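PDB 3QI7: putative transcriptional regulator from Clostridium difficile, which is of unknown function but has a periplasmic-binding-protein-like fold and may, as a putative lipoprotein or regulator, bind a small ligand such as a sugar. Local coordinates for residues 10-24 with 55-68. Sequence-based numbering, arbitrary orientation.
Sequences IDDFKVAVVTQPLSE and VKQTIKHVVLPENF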
ATOM      1  N   ILE A  10      10.564 -25.807 -18.213  1.00 53.65           N
ATOM      2  CA  ILE A  10      11.005 -24.429 -17.924  1.00 51.23           C
ATOM      3  C   ILE A  10      12.291 -24.438 -17.065  1.00 49.11           C
ATOM      4  O   ILE A  10      12.348 -25.127 -16.051  1.00 46.02           O
ATOM      5  CB  ILE A  10       9.869 -23.630 -17.170  1.00 51.77           C
ATOM      6  CG1 ILE A  10       8.655 -23.380 -18.076  1.00 51.03           C
ATOM      7  CG2 ILE A  10      10.379 -22.293 -16.582  1.00 50.57           C
ATOM      8  CD1 ILE A  10       8.968 -22.598 -19.357  1.00 53.20           C
ATOM      9  N   ASP A  11      13.306 -23.676 -17.480  1.00 47.67           N
ATOM     10  CA  ASP A  11      14.544 -23.532 -16.714  1.00 47.58           C
ATOM     11  C   ASP A  11      14.282 -22.935 -15.326  1.00 46.28           C
ATOM     12  O   ASP A  11      13.371 -22.122 -15.136  1.00 43.85           O
ATOM     13  CB  ASP A  11      15.541 -22.603 -17.426  1.00 48.77           C
ATOM     14  CG  ASP A  11      16.132 -23.204 -18.706  1.00 56.10           C
ATOM     15  OD1 ASP A  11      16.158 -24.444 -18.864  1.00 63.70           O
ATOM     16  OD2 ASP A  11      16.595 -22.415 -19.550  1.00 57.97           O
ATOM     17  N   ASP A  12      15.108 -23.316 -14.365  1.00 43.83           N
ATOM     18  CA  ASP A  12      15.090 -22.656 -13.071  1.00 44.45           C
ATOM     19  C   ASP A  12      15.341 -21.161 -13.290  1.00 40.79           C
ATOM     20  O   ASP A  12      16.088 -20.777 -14.197  1.00 43.35           O
ATOM     21  CB  ASP A  12      16.133 -23.278 -12.151  1.00 44.88           C
ATOM     22  CG  ASP A  12      15.829 -24.742 -11.819  1.00 50.13           C
ATOM     23  OD1 ASP A  12      14.671 -25.209 -12.020  1.00 44.59           O
ATOM     24  OD2 ASP A  12      16.762 -25.423 -11.344  1.00 49.45           O
ATOM     25  N   PHE A  13      14.685 -20.311 -12.511  1.00 37.01           N
ATOM     26  CA  PHE A  13      14.706 -18.893 -12.853  1.00 35.39           C
ATOM     27  C   PHE A  13      14.834 -17.985 -11.650  1.00 33.60           C
ATOM     28  O   PHE A  13      14.698 -18.425 -10.509  1.00 33.12           O
ATOM     29  CB  PHE A  13      13.483 -18.539 -13.717  1.00 35.21           C
ATOM     30  CG  PHE A  13      12.162 -18.714 -13.026  1.00 34.80           C
ATOM     31  CD1 PHE A  13      11.545 -19.964 -12.962  1.00 31.49           C
ATOM     32  CD2 PHE A  13      11.514 -17.618 -12.451  1.00 37.28           C
ATOM     33  CE1 PHE A  13      10.312 -20.130 -12.350  1.00 31.80           C
ATOM     34  CE2 PHE A  13      10.274 -17.773 -11.821  1.00 30.51           C
ATOM     35  CZ  PHE A  13       9.669 -19.041 -11.779  1.00 30.74           C
ATOM     36  N   LYS A  14      15.155 -16.723 -11.911  1.00 32.77           N
ATOM     37  CA  LYS A  14      15.163 -15.694 -10.854  1.00 31.14           C
ATOM     38  C   LYS A  14      14.070 -14.640 -11.114  1.00 31.13           C
ATOM     39  O   LYS A  14      13.795 -14.266 -12.272  1.00 33.46           O
ATOM     40  CB  LYS A  14      16.534 -15.012 -10.766  1.00 32.81           C
ATOM     41  CG  LYS A  14      17.712 -15.936 -10.436  1.00 37.64           C
ATOM     42  CD  LYS A  14      18.992 -15.112 -10.277  1.00 39.20           C
ATOM     43  CE  LYS A  14      20.221 -15.980  -9.962  1.00 44.28           C
ATOM     44  NZ  LYS A  14      21.437 -15.354 -10.547  1.00 39.94           N
ATOM     45  N   VAL A  15      13.421 -14.221 -10.039  1.00 28.66           N
ATOM     46  CA  VAL A  15      12.553 -13.053 -10.043  1.00 29.21           C
ATOM     47  C   VAL A  15      13.304 -11.939  -9.322  1.00 27.10           C
ATOM     48  O   VAL A  15      13.533 -12.010  -8.119  1.00 26.36           O
ATOM     49  CB  VAL A  15      11.213 -13.339  -9.343  1.00 28.79           C
ATOM     50  CG1 VAL A  15      10.322 -12.084  -9.354  1.00 29.55           C
ATOM     51  CG2 VAL A  15      10.477 -14.512 -10.046  1.00 30.34           C
ATOM     52  N   ALA A  16      13.727 -10.932 -10.065  1.00 27.01           N
ATOM     53  CA  ALA A  16      14.446  -9.820  -9.461  1.00 28.35           C
ATOM     54  C   ALA A  16      13.421  -8.848  -8.890  1.00 27.25           C
ATOM     55  O   ALA A  16      12.434  -8.563  -9.556  1.00 25.86           O
ATOM     56  CB  ALA A  16      15.353  -9.123 -10.498  1.00 28.10           C
ATOM     57  N   VAL A  17      13.666  -8.359  -7.671  1.00 25.18           N
ATOM     58  CA  VAL A  17      12.775  -7.447  -6.998  1.00 25.64           C
ATOM     59  C   VAL A  17      13.561  -6.236  -6.509  1.00 27.35           C
ATOM     60  O   VAL A  17      14.459  -6.363  -5.677  1.00 26.16           O
ATOM     61  CB  VAL A  17      12.038  -8.120  -5.796  1.00 24.55           C
ATOM     62  CG1 VAL A  17      11.048  -7.169  -5.212  1.00 21.33           C
ATOM     63  CG2 VAL A  17      11.329  -9.413  -6.256  1.00 18.77           C
ATOM     64  N   VAL A  18      13.199  -5.058  -7.024  1.00 24.87           N
ATOM     65  CA  VAL A  18      13.888  -3.816  -6.714  1.00 23.04           C
ATOM     66  C   VAL A  18      13.114  -3.024  -5.665  1.00 23.33           C
ATOM     67  O   VAL A  18      11.915  -2.719  -5.845  1.00 20.96           O
ATOM     68  CB  VAL A  18      14.030  -2.958  -7.993  1.00 25.97           C
ATOM     69  CG1 VAL A  18      14.801  -1.630  -7.693  1.00 21.82           C
ATOM     70  CG2 VAL A  18      14.678  -3.774  -9.077  1.00 23.70           C
ATOM     71  N   THR A  19      13.776  -2.706  -4.557  1.00 22.94           N
ATOM     72  CA  THR A  19      13.184  -1.869  -3.538  1.00 23.34           C
ATOM     73  C   THR A  19      14.163  -0.780  -3.115  1.00 25.16           C
ATOM     74  O   THR A  19      15.352  -0.858  -3.419  1.00 22.29           O
ATOM     75  CB  THR A  19      12.819  -2.661  -2.268  1.00 25.31           C
ATOM     76  OG1 THR A  19      13.995  -2.924  -1.515  1.00 23.76           O
ATOM     77  CG2 THR A  19      12.125  -4.003  -2.604  1.00 26.52           C
ATOM     78  N   GLN A  20      13.652   0.212  -2.392  1.00 25.69           N
ATOM     79  CA  GLN A  20      14.505   1.120  -1.629  1.00 27.06           C
ATOM     80  C   GLN A  20      15.149   0.373  -0.445  1.00 28.76           C
ATOM     81  O   GLN A  20      14.709  -0.740  -0.080  1.00 27.69           O
ATOM     82  CB  GLN A  20      13.716   2.351  -1.166  1.00 27.03           C
ATOM     83  CG  GLN A  20      13.230   3.262  -2.336  1.00 26.02           C
ATOM     84  CD  GLN A  20      12.368   4.449  -1.873  1.00 31.60           C
ATOM     85  OE1 GLN A  20      11.332   4.766  -2.479  1.00 30.74           O
ATOM     86  NE2 GLN A  20      12.789   5.098  -0.787  1.00 28.70           N
ATOM     87  N   PRO A  21      16.213   0.955   0.135  1.00 25.70           N
ATOM     88  CA  PRO A  21      16.894   0.268   1.224  1.00 28.52           C
ATOM     89  C   PRO A  21      16.079   0.228   2.502  1.00 25.65           C
ATOM     90  O   PRO A  21      15.095   0.986   2.664  1.00 23.75           O
ATOM     91  CB  PRO A  21      18.198   1.066   1.433  1.00 30.57           C
ATOM     92  CG  PRO A  21      18.141   2.229   0.559  1.00 33.67           C
ATOM     93  CD  PRO A  21      16.964   2.126  -0.358  1.00 27.39           C
ATOM     94  N   LEU A  22      16.490  -0.680   3.384  1.00 26.79           N
ATOM     95  CA  LEU A  22      15.798  -0.935   4.643  1.00 26.95           C
ATOM     96  C   LEU A  22      15.578   0.373   5.397  1.00 28.24           C
ATOM     97  O   LEU A  22      14.509   0.600   5.943  1.00 28.36           O
ATOM     98  CB  LEU A  22      16.612  -1.911   5.482  1.00 26.43           C
ATOM     99  CG  LEU A  22      16.122  -2.331   6.873  1.00 32.80           C
ATOM    100  CD1 LEU A  22      14.789  -3.070   6.808  1.00 27.85           C
ATOM    101  CD2 LEU A  22      17.219  -3.199   7.527  1.00 30.20           C
ATOM    102  N   SER A  23      16.584   1.245   5.380  1.00 31.08           N
ATOM    103  CA  SER A  23      16.532   2.539   6.086  1.00 31.26           C
ATOM    104  C   SER A  23      15.416   3.474   5.607  1.00 31.39           C
ATOM    105  O   SER A  23      15.039   4.388   6.335  1.00 32.90           O
ATOM    106  CB  SER A  23      17.879   3.265   5.963  1.00 30.83           C
ATOM    107  OG  SER A  23      18.201   3.566   4.593  1.00 35.81           O
ATOM    108  N   GLU A  24      14.925   3.260   4.388  1.00 28.65           N
ATOM    109  CA  GLU A  24      13.941   4.133   3.752  1.00 29.46           C
ATOM    110  C   GLU A  24      12.542   3.485   3.671  1.00 27.52           C
ATOM    111  O   GLU A  24      11.552   4.127   4.019  1.00 26.59           O
ATOM    112  CB  GLU A  24      14.425   4.521   2.352  1.00 28.80           C
ATOM    113  CG  GLU A  24      15.726   5.316   2.318  1.00 30.61           C
ATOM    114  CD  GLU A  24      16.085   5.812   0.933  1.00 34.45           C
ATOM    115  OE1 GLU A  24      15.521   5.298  -0.054  1.00 32.63           O
ATOM    116  OE2 GLU A  24      16.956   6.723   0.824  1.00 35.00           O
ATOM    117  N   VAL A  55      10.036 -27.009 -10.700  1.00 47.56           N
ATOM    118  CA  VAL A  55      10.915 -25.976 -11.222  1.00 45.34           C
ATOM    119  C   VAL A  55      11.361 -25.140 -10.012  1.00 43.69           C
ATOM    120  O   VAL A  55      10.606 -24.998  -9.057  1.00 42.36           O
ATOM    121  CB  VAL A  55      10.179 -25.085 -12.230  1.00 45.49           C
ATOM    122  CG1 VAL A  55      11.128 -24.044 -12.798  1.00 44.37           C
ATOM    123  CG2 VAL A  55       9.549 -25.936 -13.361  1.00 48.40           C
ATOM    124  N   LYS A  56      12.575 -24.606 -10.045  1.00 42.55           N
ATOM    125  CA  LYS A  56      13.088 -23.817  -8.918  1.00 41.35           C
ATOM    126  C   LYS A  56      13.055 -22.328  -9.219  1.00 38.79           C
ATOM    127  O   LYS A  56      13.397 -21.887 -10.328  1.00 38.31           O
ATOM    128  CB  LYS A  56      14.512 -24.247  -8.541  1.00 43.90           C
ATOM    129  CG  LYS A  56      14.584 -25.577  -7.753  1.00 47.73           C
ATOM    130  CD  LYS A  56      16.021 -26.077  -7.608  1.00 45.29           C
ATOM    131  CE  LYS A  56      16.068 -27.576  -7.270  1.00 51.12           C
ATOM    132  NZ  LYS A  56      15.456 -27.907  -5.943  1.00 47.31           N
ATOM    133  N   GLN A  57      12.633 -21.552  -8.223  1.00 34.76           N
ATOM    134  CA  GLN A  57      12.606 -20.105  -8.347  1.00 36.14           C
ATOM    135  C   GLN A  57      13.256 -19.485  -7.116  1.00 32.76           C
ATOM    136  O   GLN A  57      13.060 -19.967  -5.996  1.00 32.79           O
ATOM    137  CB  GLN A  57      11.162 -19.569  -8.483  1.00 36.95           C
ATOM    138  CG  GLN A  57      10.051 -20.625  -8.576  1.00 47.06           C
ATOM    139  CD  GLN A  57       9.442 -21.001  -7.236  1.00 48.04           C
ATOM    140  OE1 GLN A  57       8.243 -21.239  -7.150  1.00 57.86           O
ATOM    141  NE2 GLN A  57      10.260 -21.070  -6.190  1.00 61.97           N
ATOM    142  N   THR A  58      14.021 -18.423  -7.332  1.00 33.45           N
ATOM    143  CA  THR A  58      14.597 -17.630  -6.234  1.00 33.83           C
ATOM    144  C   THR A  58      14.343 -16.146  -6.497  1.00 32.77           C
ATOM    145  O   THR A  58      14.103 -15.723  -7.627  1.00 32.98           O
ATOM    146  CB  THR A  58      16.163 -17.832  -6.052  1.00 36.65           C
ATOM    147  OG1 THR A  58      16.823 -17.595  -7.292  1.00 34.73           O
ATOM    148  CG2 THR A  58      16.539 -19.227  -5.517  1.00 34.39           C
ATOM    149  N   ILE A  59      14.412 -15.365  -5.442  1.00 32.48           N
ATOM    150  CA  ILE A  59      14.256 -13.938  -5.553  1.00 32.62           C
ATOM    151  C   ILE A  59      15.639 -13.305  -5.510  1.00 33.58           C
ATOM    152  O   ILE A  59      16.464 -13.666  -4.660  1.00 32.36           O
ATOM    153  CB  ILE A  59      13.375 -13.394  -4.414  1.00 32.74           C
ATOM    154  CG1 ILE A  59      11.907 -13.752  -4.704  1.00 36.09           C
ATOM    155  CG2 ILE A  59      13.542 -11.884  -4.286  1.00 28.46           C
ATOM    156  CD1 ILE A  59      10.989 -13.674  -3.493  1.00 40.44           C
ATOM    157  N   LYS A  60      15.905 -12.412  -6.459  1.00 28.80           N
ATOM    158  CA  LYS A  60      17.092 -11.584  -6.394  1.00 33.00           C
ATOM    159  C   LYS A  60      16.708 -10.187  -5.942  1.00 30.27           C
ATOM    160  O   LYS A  60      16.161  -9.387  -6.735  1.00 29.12           O
ATOM    161  CB  LYS A  60      17.799 -11.508  -7.760  1.00 30.22           C
ATOM    162  CG  LYS A  60      19.121 -10.715  -7.753  1.00 35.60           C
ATOM    163  CD  LYS A  60      19.901 -10.959  -9.045  1.00 46.12           C
ATOM    164  CE  LYS A  60      21.398 -10.605  -8.917  1.00 48.63           C
ATOM    165  NZ  LYS A  60      21.587  -9.185  -9.250  1.00 49.89           N
ATOM    166  N   HIS A  61      17.013  -9.889  -4.687  1.00 28.26           N
ATOM    167  CA  HIS A  61      16.698  -8.584  -4.127  1.00 29.13           C
ATOM    168  C   HIS A  61      17.732  -7.511  -4.510  1.00 29.35           C
ATOM    169  O   HIS A  61      18.878  -7.534  -4.067  1.00 30.76           O
ATOM    170  CB  HIS A  61      16.562  -8.682  -2.606  1.00 30.30           C
ATOM    171  CG  HIS A  61      15.950  -7.474  -1.971  1.00 26.77           C
ATOM    172  ND1 HIS A  61      15.793  -7.354  -0.607  1.00 24.61           N
ATOM    173  CD2 HIS A  61      15.459  -6.330  -2.504  1.00 26.50           C
ATOM    174  CE1 HIS A  61      15.219  -6.197  -0.328  1.00 28.72           C
ATOM    175  NE2 HIS A  61      15.021  -5.548  -1.460  1.00 28.51           N
ATOM    176  N   VAL A  62      17.292  -6.546  -5.304  1.00 27.66           N
ATOM    177  CA  VAL A  62      18.129  -5.446  -5.767  1.00 27.85           C
ATOM    178  C   VAL A  62      17.783  -4.193  -4.970  1.00 28.13           C
ATOM    179  O   VAL A  62      16.601  -3.792  -4.909  1.00 27.92           O
ATOM    180  CB  VAL A  62      17.863  -5.164  -7.255  1.00 31.02           C
ATOM    181  CG1 VAL A  62      18.719  -3.975  -7.762  1.00 28.04           C
ATOM    182  CG2 VAL A  62      18.101  -6.412  -8.106  1.00 34.19           C
ATOM    183  N   VAL A  63      18.791  -3.579  -4.349  1.00 25.23           N
ATOM    184  CA  VAL A  63      18.575  -2.449  -3.450  1.00 26.34           C
ATOM    185  C   VAL A  63      19.025  -1.162  -4.115  1.00 26.80           C
ATOM    186  O   VAL A  63      20.169  -1.019  -4.522  1.00 29.30           O
ATOM    187  CB  VAL A  63      19.300  -2.649  -2.132  1.00 28.47           C
ATOM    188  CG1 VAL A  63      18.942  -1.536  -1.131  1.00 29.92           C
ATOM    189  CG2 VAL A  63      18.977  -4.053  -1.592  1.00 31.20           C
ATOM    190  N   LEU A  64      18.099  -0.222  -4.254  1.00 26.14           N
ATOM    191  CA  LEU A  64      18.428   1.068  -4.846  1.00 27.68           C
ATOM    192  C   LEU A  64      19.352   1.869  -3.920  1.00 28.40           C
ATOM    193  O   LEU A  64      19.283   1.729  -2.694  1.00 28.02           O
ATOM    194  CB  LEU A  64      17.151   1.881  -5.098  1.00 26.56           C
ATOM    195  CG  LEU A  64      16.157   1.367  -6.136  1.00 29.55           C
ATOM    196  CD1 LEU A  64      14.755   1.923  -5.814  1.00 27.79           C
ATOM    197  CD2 LEU A  64      16.569   1.715  -7.577  1.00 29.31           C
ATOM    198  N   PRO A  65      20.153   2.778  -4.501  1.00 30.62           N
ATOM    199  CA  PRO A  65      20.924   3.696  -3.677  1.00 29.44           C
ATOM    200  C   PRO A  65      19.994   4.533  -2.810  1.00 27.74           C
ATOM    201  O   PRO A  65      18.855   4.756  -3.186  1.00 29.96           O
ATOM    202  CB  PRO A  65      21.690   4.567  -4.700  1.00 32.13           C
ATOM    203  CG  PRO A  65      21.104   4.317  -5.998  1.00 33.18           C
ATOM    204  CD  PRO A  65      20.288   3.048  -5.945  1.00 31.22           C
ATOM    205  N   GLU A  66      20.460   4.972  -1.651  1.00 30.62           N
ATOM    206  CA  GLU A  66      19.705   5.929  -0.850  1.00 31.46           C
ATOM    207  C   GLU A  66      19.434   7.180  -1.680  1.00 32.52           C
ATOM    208  O   GLU A  66      20.271   7.573  -2.494  1.00 32.53           O
ATOM    209  CB  GLU A  66      20.467   6.305   0.419  1.00 33.99           C
ATOM    210  CG  GLU A  66      20.528   5.170   1.431  1.00 35.48           C
ATOM    211  CD  GLU A  66      21.087   5.611   2.767  1.00 38.26           C
ATOM    212  OE1 GLU A  66      21.847   6.590   2.811  1.00 44.68           O
ATOM    213  OE2 GLU A  66      20.765   4.965   3.778  1.00 39.80           O
ATOM    214  N   ASN A  67      18.249   7.762  -1.510  1.00 32.09           N
ATOM    215  CA  ASN A  67      17.925   9.046  -2.126  1.00 33.66           C
ATOM    216  C   ASN A  67      18.095   8.921  -3.629  1.00 32.28           C
ATOM    217  O   ASN A  67      18.760   9.740  -4.248  1.00 33.72           O
ATOM    218  CB  ASN A  67      18.856  10.150  -1.589  1.00 35.56           C
ATOM    219  CG  ASN A  67      18.761  10.317  -0.090  1.00 41.39           C
ATOM    220  OD1 ASN A  67      17.699  10.626   0.448  1.00 44.05           O
ATOM    221  ND2 ASN A  67      19.869  10.113   0.595  1.00 46.83           N
ATOM    222  N   PHE A  68      17.518   7.861  -4.190  1.00 29.26           N
ATOM    223  CA  PHE A  68      17.859   7.421  -5.555  1.00 30.18           C
ATOM    224  C   PHE A  68      17.536   8.436  -6.661  1.00 30.78           C
ATOM    225  O   PHE A  68      18.214   8.448  -7.676  1.00 32.55           O
ATOM    226  CB  PHE A  68      17.265   6.030  -5.882  1.00 28.71           C
ATOM    227  CG  PHE A  68      15.812   6.039  -6.363  1.00 29.86           C
ATOM    228  CD1 PHE A  68      15.502   6.356  -7.690  1.00 31.85           C
ATOM    229  CD2 PHE A  68      14.779   5.691  -5.504  1.00 29.30           C
ATOM    230  CE1 PHE A  68      14.182   6.348  -8.139  1.00 34.61           C
ATOM    231  CE2 PHE A  68      13.458   5.675  -5.932  1.00 32.70           C
ATOM    232  CZ  PHE A  68      13.153   6.003  -7.267  1.00 30.07           C
TER
HETATM  233  O   HOH W   1      16.172   5.219  -2.508  1.00 30.03           O
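Phe13 lays one face of its ring over the bent Gln57 chain, with Gln57 CB 4.0 Å from the ring centroid in a CH-pi contact, while Val55 CG1 abuts the ring's edge at CE1. Strands 13-19 and 57-63 and the helix between them, 26-42, form a beta-alpha-beta crossover: the strands run parallel in one lobe of a periplasmic-binding-protein-like fold, and strand 88-94 lies along the other edge of 13-19. Eight backbone hydrogen bonds run from Phe13 N to Leu64 N. On the face with Phe13, Val17 CG2 touches Ile59 CG2 at 3.9 Å, the two side chains crossing at a slant; Val17 lies under both helices 26-42 and 306-324, and Ile59 under 26-42. On the face with Ala16, the small methyl sits beside the longer Lys60, and farther on Val18 CG1, anti to its own N (chi1 -179°), wedges against Leu64 CG at 3.6 Å. At the C-terminal end of strand 57-63, Val63 CG1 packs against Pro21, 3.7 Å from its CB, and the proline's CG meets Glu66 CG. Asn67 N donates to the syn lone pair of Glu24 OE2 at 2.9 Å. Back on the strands, His61 crosses Thr19 at about a right angle, its ND1 held by Glu33. Its NE2 donates to Thr19 OG1 at 2.8 Å, the oxygen lying 4° from the ring plane, and that hydroxyl donates onward to Gln20 O at 2.7 Å.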